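PDB 1EE8: MUTM (fpg) protein from Thermus thermophilus, which belongs to the Fpg (MutM) family, two-domain proteins with a helix-two-turn-helix region and a C-terminal zinc finger. Local coordinates for residues N161-E166 against G222-R227; E246-A251 against T255-T260. One frame throughout, in Å; residues are numbered along the deposited sequence.

Interaction 1: residues N161-E166 against G222-R227; sequences NIYADE and GGFQTR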
ATOM      1  N   ASN A 161      -8.365  10.889  30.777  1.00 24.39           N
ATOM      2  CA  ASN A 161      -8.938  10.865  32.113  1.00 25.05           C
ATOM      3  C   ASN A 161      -7.933  10.958  33.253  1.00 24.54           C
ATOM      4  O   ASN A 161      -8.088  11.779  34.159  1.00 23.72           O
ATOM      5  CB  ASN A 161      -9.781   9.601  32.288  1.00 26.85           C
ATOM      6  CG  ASN A 161     -11.136   9.713  31.623  1.00 28.89           C
ATOM      7  OD1 ASN A 161     -11.860  10.693  31.816  1.00 31.04           O
ATOM      8  ND2 ASN A 161     -11.485   8.711  30.826  1.00 27.08           N
ATOM      9  N   ILE A 162      -6.912  10.108  33.218  1.00 23.37           N
ATOM     10  CA  ILE A 162      -5.908  10.088  34.278  1.00 22.72           C
ATOM     11  C   ILE A 162      -5.246  11.437  34.545  1.00 22.31           C
ATOM     12  O   ILE A 162      -5.313  11.967  35.658  1.00 20.40           O
ATOM     13  CB  ILE A 162      -4.801   9.051  33.976  1.00 23.98           C
ATOM     14  CG1 ILE A 162      -5.397   7.641  34.005  1.00 26.34           C
ATOM     15  CG2 ILE A 162      -3.664   9.170  34.997  1.00 24.25           C
ATOM     16  CD1 ILE A 162      -4.390   6.542  33.751  1.00 25.93           C
ATOM     17  N   TYR A 163      -4.625  12.005  33.520  1.00 20.65           N
ATOM     18  CA  TYR A 163      -3.933  13.261  33.700  1.00 20.45           C
ATOM     19  C   TYR A 163      -4.825  14.480  33.827  1.00 20.23           C
ATOM     20  O   TYR A 163      -4.412  15.487  34.404  1.00 20.81           O
ATOM     21  CB  TYR A 163      -2.875  13.394  32.611  1.00 18.92           C
ATOM     22  CG  TYR A 163      -1.928  12.220  32.709  1.00 20.49           C
ATOM     23  CD1 TYR A 163      -1.975  11.179  31.789  1.00 19.55           C
ATOM     24  CD2 TYR A 163      -1.070  12.089  33.805  1.00 21.84           C
ATOM     25  CE1 TYR A 163      -1.202  10.032  31.957  1.00 19.76           C
ATOM     26  CE2 TYR A 163      -0.294  10.942  33.984  1.00 20.89           C
ATOM     27  CZ  TYR A 163      -0.368   9.918  33.055  1.00 20.98           C
ATOM     28  OH  TYR A 163       0.380   8.780  33.232  1.00 18.71           O
ATOM     29  N   ALA A 164      -6.047  14.404  33.310  1.00 19.71           N
ATOM     30  CA  ALA A 164      -6.961  15.528  33.480  1.00 20.51           C
ATOM     31  C   ALA A 164      -7.311  15.530  34.977  1.00 20.80           C
ATOM     32  O   ALA A 164      -7.185  16.553  35.653  1.00 19.76           O
ATOM     33  CB  ALA A 164      -8.219  15.339  32.647  1.00 20.01           C
ATOM     34  N   ASP A 165      -7.736  14.375  35.488  1.00 20.09           N
ATOM     35  CA  ASP A 165      -8.087  14.249  36.903  1.00 20.69           C
ATOM     36  C   ASP A 165      -6.920  14.696  37.802  1.00 20.29           C
ATOM     37  O   ASP A 165      -7.105  15.490  38.727  1.00 20.04           O
ATOM     38  CB  ASP A 165      -8.454  12.794  37.246  1.00 21.78           C
ATOM     39  CG  ASP A 165      -9.836  12.389  36.734  1.00 23.95           C
ATOM     40  OD1 ASP A 165     -10.456  13.165  35.978  1.00 26.74           O
ATOM     41  OD2 ASP A 165     -10.301  11.284  37.093  1.00 24.85           O
ATOM     42  N   GLU A 166      -5.716  14.199  37.527  1.00 19.79           N
ATOM     43  CA  GLU A 166      -4.566  14.558  38.348  1.00 20.88           C
ATOM     44  C   GLU A 166      -4.185  16.036  38.248  1.00 19.96           C
ATOM     45  O   GLU A 166      -3.794  16.647  39.234  1.00 20.01           O
ATOM     46  CB  GLU A 166      -3.359  13.679  37.994  1.00 21.12           C
ATOM     47  CG  GLU A 166      -3.508  12.215  38.415  1.00 23.36           C
ATOM     48  CD  GLU A 166      -3.661  12.045  39.921  1.00 25.73           C
ATOM     49  OE1 GLU A 166      -4.683  11.472  40.349  1.00 24.10           O
ATOM     50  OE2 GLU A 166      -2.758  12.478  40.676  1.00 26.82           O
ATOM     51  N   GLY A 222       4.927   1.139  34.581  1.00 36.16           N
ATOM     52  CA  GLY A 222       5.302   2.533  34.731  1.00 35.57           C
ATOM     53  C   GLY A 222       5.444   2.801  36.219  1.00 35.02           C
ATOM     54  O   GLY A 222       5.291   1.881  37.023  1.00 34.34           O
ATOM     55  N   GLY A 223       5.716   4.043  36.602  1.00 34.01           N
ATOM     56  CA  GLY A 223       5.868   4.329  38.016  1.00 34.21           C
ATOM     57  C   GLY A 223       5.243   5.624  38.500  1.00 33.25           C
ATOM     58  O   GLY A 223       5.576   6.096  39.590  1.00 33.45           O
ATOM     59  N   PHE A 224       4.338   6.201  37.714  1.00 31.18           N
ATOM     60  CA  PHE A 224       3.701   7.457  38.115  1.00 30.40           C
ATOM     61  C   PHE A 224       2.478   7.214  38.978  1.00 29.92           C
ATOM     62  O   PHE A 224       2.033   8.114  39.693  1.00 30.22           O
ATOM     63  CB  PHE A 224       3.297   8.286  36.890  1.00 28.75           C
ATOM     64  CG  PHE A 224       2.774   9.657  37.235  1.00 27.43           C
ATOM     65  CD1 PHE A 224       1.408   9.923  37.221  1.00 26.66           C
ATOM     66  CD2 PHE A 224       3.650  10.675  37.594  1.00 26.79           C
ATOM     67  CE1 PHE A 224       0.921  11.186  37.564  1.00 25.96           C
ATOM     68  CE2 PHE A 224       3.180  11.940  37.937  1.00 26.86           C
ATOM     69  CZ  PHE A 224       1.810  12.198  37.923  1.00 26.58           C
ATOM     70  N   GLN A 225       1.936   6.002  38.917  1.00 29.36           N
ATOM     71  CA  GLN A 225       0.753   5.671  39.701  1.00 30.57           C
ATOM     72  C   GLN A 225       0.976   5.881  41.198  1.00 31.15           C
ATOM     73  O   GLN A 225       0.015   6.006  41.958  1.00 31.15           O
ATOM     74  CB  GLN A 225       0.302   4.226  39.428  1.00 30.74           C
ATOM     75  CG  GLN A 225       1.299   3.132  39.812  1.00 32.36           C
ATOM     76  CD  GLN A 225       2.338   2.866  38.732  1.00 32.36           C
ATOM     77  OE1 GLN A 225       2.409   3.578  37.734  1.00 31.58           O
ATOM     78  NE2 GLN A 225       3.153   1.831  38.934  1.00 32.96           N
ATOM     79  N   THR A 226       2.241   5.929  41.618  1.00 32.05           N
ATOM     80  CA  THR A 226       2.572   6.141  43.025  1.00 33.15           C
ATOM     81  C   THR A 226       2.384   7.611  43.379  1.00 33.94           C
ATOM     82  O   THR A 226       2.266   7.969  44.553  1.00 35.37           O
ATOM     83  CB  THR A 226       4.033   5.731  43.342  1.00 33.03           C
ATOM     84  OG1 THR A 226       4.941   6.587  42.639  1.00 34.59           O
ATOM     85  CG2 THR A 226       4.283   4.282  42.920  1.00 33.58           C
ATOM     86  N   ARG A 227       2.349   8.459  42.355  1.00 33.04           N
ATOM     87  CA  ARG A 227       2.161   9.894  42.542  1.00 32.73           C
ATOM     88  C   ARG A 227       0.686  10.273  42.390  1.00 31.89           C
ATOM     89  O   ARG A 227       0.317  11.431  42.593  1.00 32.23           O
ATOM     90  CB  ARG A 227       2.982  10.685  41.515  1.00 34.81           C
ATOM     91  CG  ARG A 227       4.493  10.456  41.549  1.00 36.64           C
ATOM     92  CD  ARG A 227       5.134  11.042  42.795  1.00 39.19           C
ATOM     93  NE  ARG A 227       6.574  11.234  42.632  1.00 40.89           N
ATOM     94  CZ  ARG A 227       7.123  12.117  41.799  1.00 42.16           C
ATOM     95  NH1 ARG A 227       6.356  12.896  41.049  1.00 42.65           N
ATOM     96  NH2 ARG A 227       8.444  12.220  41.709  1.00 42.34           N
TER
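Phe224 swings its CG anti to the backbone N (chi1 -174°), which sends the ring across to helix 161-170, while Tyr163, with CG anti to its carbonyl carbon (chi1 -59°), carries its ring out toward the loop. The two aromatic side chains run past each other in opposite directions. Tyr163 CE2 does the touching, 3.8 Å from Phe224 CE1 and equally close to CD1; this side of the phenylalanine comes up to the tyrosine at its edge, near the ring plane. The two rings meet at a slant, centroids 5.8 Å apart and planes at 48°. Each ring is also backed by its own segment: Ile162 CG2 lies over the centre of the Tyr163 ring, and Arg227 CB covers one face of Phe224 toward its rim. Val197 of helix 184-203 touches both rings, so the pair fills a buried apolar seam between two helices and the loop. The phenol OH leaves this seam to hydrogen-bond with Glu5 and Ser207. One turn on, Glu166 brings its carboxylate up to the loop. OE2 stays 3.8 Å from Arg227 O, with no bond between them; it accepts instead from the backbone N of Ala229, and OE1 from that of Tyr231. The buried carboxylate thus has both oxygens satisfied by main-chain N-H groups just beyond Arg227. The whole is core packing of the helical C-terminal domain of the Fpg fold, where a helix of the H2TH region holds the loop leading toward the zinc finger.

Interaction 2: residues E246-A251 against T255-T260; sequences ERRVVA and THFCPT. With ZN (zinc ion), chain C.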
ATOM      1  N   GLU A 246     -13.732  10.980  45.933  1.00 35.47           N
ATOM      2  CA  GLU A 246     -14.974  10.598  45.273  1.00 37.58           C
ATOM      3  C   GLU A 246     -14.808  10.406  43.771  1.00 38.71           C
ATOM      4  O   GLU A 246     -13.837  10.876  43.168  1.00 36.76           O
ATOM      5  CB  GLU A 246     -16.054  11.650  45.514  1.00 38.61           C
ATOM      6  CG  GLU A 246     -16.447  11.812  46.964  1.00 40.64           C
ATOM      7  CD  GLU A 246     -17.700  12.642  47.124  1.00 42.08           C
ATOM      8  OE1 GLU A 246     -18.045  12.968  48.280  1.00 43.62           O
ATOM      9  OE2 GLU A 246     -18.341  12.964  46.095  1.00 42.46           O
ATOM     10  N   ARG A 247     -15.775   9.722  43.171  1.00 39.96           N
ATOM     11  CA  ARG A 247     -15.750   9.465  41.740  1.00 41.54           C
ATOM     12  C   ARG A 247     -17.132   9.633  41.126  1.00 42.56           C
ATOM     13  O   ARG A 247     -17.999   8.778  41.290  1.00 42.35           O
ATOM     14  CB  ARG A 247     -15.225   8.053  41.472  1.00 42.04           C
ATOM     15  CG  ARG A 247     -15.282   7.623  40.013  1.00 43.23           C
ATOM     16  CD  ARG A 247     -14.548   6.305  39.821  1.00 44.78           C
ATOM     17  NE  ARG A 247     -14.716   5.755  38.479  1.00 45.95           N
ATOM     18  CZ  ARG A 247     -15.789   5.085  38.072  1.00 46.37           C
ATOM     19  NH1 ARG A 247     -15.852   4.626  36.830  1.00 46.61           N
ATOM     20  NH2 ARG A 247     -16.794   4.861  38.908  1.00 46.98           N
ATOM     21  N   ARG A 248     -17.333  10.749  40.434  1.00 43.73           N
ATOM     22  CA  ARG A 248     -18.607  11.022  39.776  1.00 45.94           C
ATOM     23  C   ARG A 248     -18.579  10.481  38.355  1.00 46.47           C
ATOM     24  O   ARG A 248     -17.616  10.693  37.618  1.00 46.37           O
ATOM     25  CB  ARG A 248     -18.886  12.529  39.737  1.00 45.79           C
ATOM     26  CG  ARG A 248     -19.363  13.105  41.055  1.00 47.28           C
ATOM     27  CD  ARG A 248     -20.730  13.755  40.897  1.00 47.22           C
ATOM     28  NE  ARG A 248     -20.664  15.063  40.250  1.00 47.44           N
ATOM     29  CZ  ARG A 248     -20.315  16.184  40.872  1.00 47.41           C
ATOM     30  NH1 ARG A 248     -19.998  16.159  42.161  1.00 47.72           N
ATOM     31  NH2 ARG A 248     -20.293  17.333  40.211  1.00 47.26           N
ATOM     32  N   VAL A 249     -19.637   9.777  37.973  1.00 47.76           N
ATOM     33  CA  VAL A 249     -19.717   9.220  36.631  1.00 49.16           C
ATOM     34  C   VAL A 249     -20.729  10.024  35.821  1.00 50.58           C
ATOM     35  O   VAL A 249     -21.803  10.367  36.318  1.00 50.46           O
ATOM     36  CB  VAL A 249     -20.156   7.739  36.660  1.00 49.16           C
ATOM     37  CG1 VAL A 249     -19.830   7.076  35.328  1.00 49.28           C
ATOM     38  CG2 VAL A 249     -19.468   7.012  37.800  1.00 49.09           C
ATOM     39  N   VAL A 250     -20.376  10.332  34.577  1.00 52.36           N
ATOM     40  CA  VAL A 250     -21.251  11.098  33.693  1.00 53.48           C
ATOM     41  C   VAL A 250     -21.384  10.366  32.365  1.00 54.05           C
ATOM     42  O   VAL A 250     -20.520  10.487  31.492  1.00 54.94           O
ATOM     43  CB  VAL A 250     -20.683  12.512  33.416  1.00 53.49           C
ATOM     44  CG1 VAL A 250     -21.701  13.336  32.630  1.00 54.38           C
ATOM     45  CG2 VAL A 250     -20.328  13.201  34.726  1.00 53.22           C
ATOM     46  N   ALA A 251     -22.465   9.607  32.213  1.00 54.63           N
ATOM     47  CA  ALA A 251     -22.700   8.848  30.988  1.00 54.81           C
ATOM     48  C   ALA A 251     -21.451   8.035  30.641  1.00 54.71           C
ATOM     49  O   ALA A 251     -20.751   8.332  29.667  1.00 55.22           O
ATOM     50  CB  ALA A 251     -23.048   9.796  29.842  1.00 54.27           C
ATOM     51  N   THR A 255     -14.728  10.373  36.961  1.00 37.44           N
ATOM     52  CA  THR A 255     -13.856  11.509  37.228  1.00 34.36           C
ATOM     53  C   THR A 255     -13.550  11.501  38.718  1.00 32.78           C
ATOM     54  O   THR A 255     -14.459  11.633  39.545  1.00 33.33           O
ATOM     55  CB  THR A 255     -14.541  12.840  36.846  1.00 34.38           C
ATOM     56  OG1 THR A 255     -14.747  12.881  35.428  1.00 33.58           O
ATOM     57  CG2 THR A 255     -13.684  14.031  37.261  1.00 32.46           C
ATOM     58  N   HIS A 256     -12.275  11.325  39.060  1.00 30.09           N
ATOM     59  CA  HIS A 256     -11.854  11.293  40.459  1.00 28.88           C
ATOM     60  C   HIS A 256     -11.493  12.691  40.940  1.00 27.47           C
ATOM     61  O   HIS A 256     -10.882  13.467  40.205  1.00 24.83           O
ATOM     62  CB  HIS A 256     -10.648  10.371  40.642  1.00 29.44           C
ATOM     63  CG  HIS A 256     -10.882   8.965  40.187  1.00 29.70           C
ATOM     64  ND1 HIS A 256     -11.016   8.623  38.859  1.00 30.02           N
ATOM     65  CD2 HIS A 256     -11.000   7.809  40.885  1.00 30.55           C
ATOM     66  CE1 HIS A 256     -11.205   7.319  38.756  1.00 30.62           C
ATOM     67  NE2 HIS A 256     -11.200   6.801  39.972  1.00 31.28           N
ATOM     68  N   PHE A 257     -11.859  13.000  42.182  1.00 26.44           N
ATOM     69  CA  PHE A 257     -11.592  14.319  42.744  1.00 26.90           C
ATOM     70  C   PHE A 257     -11.897  14.357  44.238  1.00 27.10           C
ATOM     71  O   PHE A 257     -12.606  13.493  44.757  1.00 24.48           O
ATOM     72  CB  PHE A 257     -12.482  15.349  42.053  1.00 26.85           C
ATOM     73  CG  PHE A 257     -13.933  15.211  42.414  1.00 27.97           C
ATOM     74  CD1 PHE A 257     -14.525  16.082  43.325  1.00 27.67           C
ATOM     75  CD2 PHE A 257     -14.699  14.170  41.886  1.00 28.15           C
ATOM     76  CE1 PHE A 257     -15.862  15.918  43.705  1.00 28.56           C
ATOM     77  CE2 PHE A 257     -16.029  13.998  42.260  1.00 28.09           C
ATOM     78  CZ  PHE A 257     -16.613  14.874  43.172  1.00 27.45           C
ATOM     79  N   CYS A 258     -11.349  15.360  44.922  1.00 27.14           N
ATOM     80  CA  CYS A 258     -11.609  15.550  46.342  1.00 28.46           C
ATOM     81  C   CYS A 258     -12.595  16.702  46.388  1.00 30.12           C
ATOM     82  O   CYS A 258     -12.277  17.821  45.965  1.00 28.50           O
ATOM     83  CB  CYS A 258     -10.347  15.945  47.114  1.00 28.82           C
ATOM     84  SG  CYS A 258     -10.692  16.428  48.844  1.00 26.85           S
ATOM     85  N   PRO A 259     -13.816  16.442  46.881  1.00 31.24           N
ATOM     86  CA  PRO A 259     -14.835  17.492  46.957  1.00 32.60           C
ATOM     87  C   PRO A 259     -14.349  18.718  47.725  1.00 33.13           C
ATOM     88  O   PRO A 259     -14.467  19.850  47.250  1.00 33.34           O
ATOM     89  CB  PRO A 259     -16.000  16.790  47.651  1.00 32.19           C
ATOM     90  CG  PRO A 259     -15.838  15.355  47.203  1.00 32.33           C
ATOM     91  CD  PRO A 259     -14.351  15.155  47.360  1.00 31.76           C
ATOM     92  N   THR A 260     -13.791  18.494  48.909  1.00 33.38           N
ATOM     93  CA  THR A 260     -13.313  19.611  49.711  1.00 34.66           C
ATOM     94  C   THR A 260     -12.176  20.383  49.059  1.00 33.76           C
ATOM     95  O   THR A 260     -12.286  21.584  48.844  1.00 34.07           O
ATOM     96  CB  THR A 260     -12.852  19.160  51.105  1.00 35.32           C
ATOM     97  OG1 THR A 260     -13.941  18.526  51.784  1.00 36.47           O
ATOM     98  CG2 THR A 260     -12.397  20.368  51.923  1.00 35.85           C
TER
HETATM   99 ZN    ZN C 501      -8.696  16.828  50.001  1.00 43.46          ZN
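Glu246 and Phe257 form an antiparallel hydrogen-bonded pair: Glu246 N lies 3.0 Å from Phe257 O, and Phe257 N gives the return bond to Glu246 O at 3.1 Å. Two residues along, Arg248 N donates to Thr255 O at 3.1 Å, whereas the reverse bond from Thr255 N to Arg248 O is weak, with an angle of only 125° at the hydrogen. Between these pairs Arg247 and His256 face each other without backbone bonds, and CA-H...O contacts add to the pairing on both strands. On their side of the sheet the Arg247 chain, extended from CG to NE, runs alongside the imidazole and points the same way. Its CG sits over the centre of the ring face, 4.2 Å from the centroid, a CH-pi contact, and CD comes within 3.4 Å of His256 NE2. The other side carries Glu246, Arg248, Thr255 and Phe257. Phe257 takes the position between backbone N and carbonyl carbon (chi1 70°), turning its ring back over the hairpin. Arg248 CG meets it at the edge, 3.7 Å from CE2, with the guanidinium plane 79° from the ring; Phe176 then receives Arg248 as a cation-pi partner and Phe257 edge-to-face. The extended Glu246 chain reaches Pro259, just past the end of strand 254-257, and Glu246 CD lies 3.3 Å from Pro259 CG. Between Phe257 and Pro259, Cys258 SG binds zinc at 2.3 Å, joined by Cys238, Cys241 and Cys261. This chemistry is consistent with a small finger held largely by four cysteine-zinc bonds and a short hairpin.

In the fold
From the N terminus, the chain forms helix 3-17, then the mixed sheet, and enters the helical part, where 161-166 begins helix 161-170. After helix 184-203 it turns into the loop holding 222-227, and interaction 1 closes this span of 55 intervening residues, tying the loop back to the H2TH region. Interaction 2 opens only afterwards: its strands, 246-249 and 254-257, make a local hairpin with three residues between the segments, in the zinc finger. The two contacts therefore follow in series, neither nesting nor crossing, with centres about 15 Å apart. They touch directly through Asp165 OD2, 2.8 Å from His256 N, a probable hydrogen bond linking helix and finger.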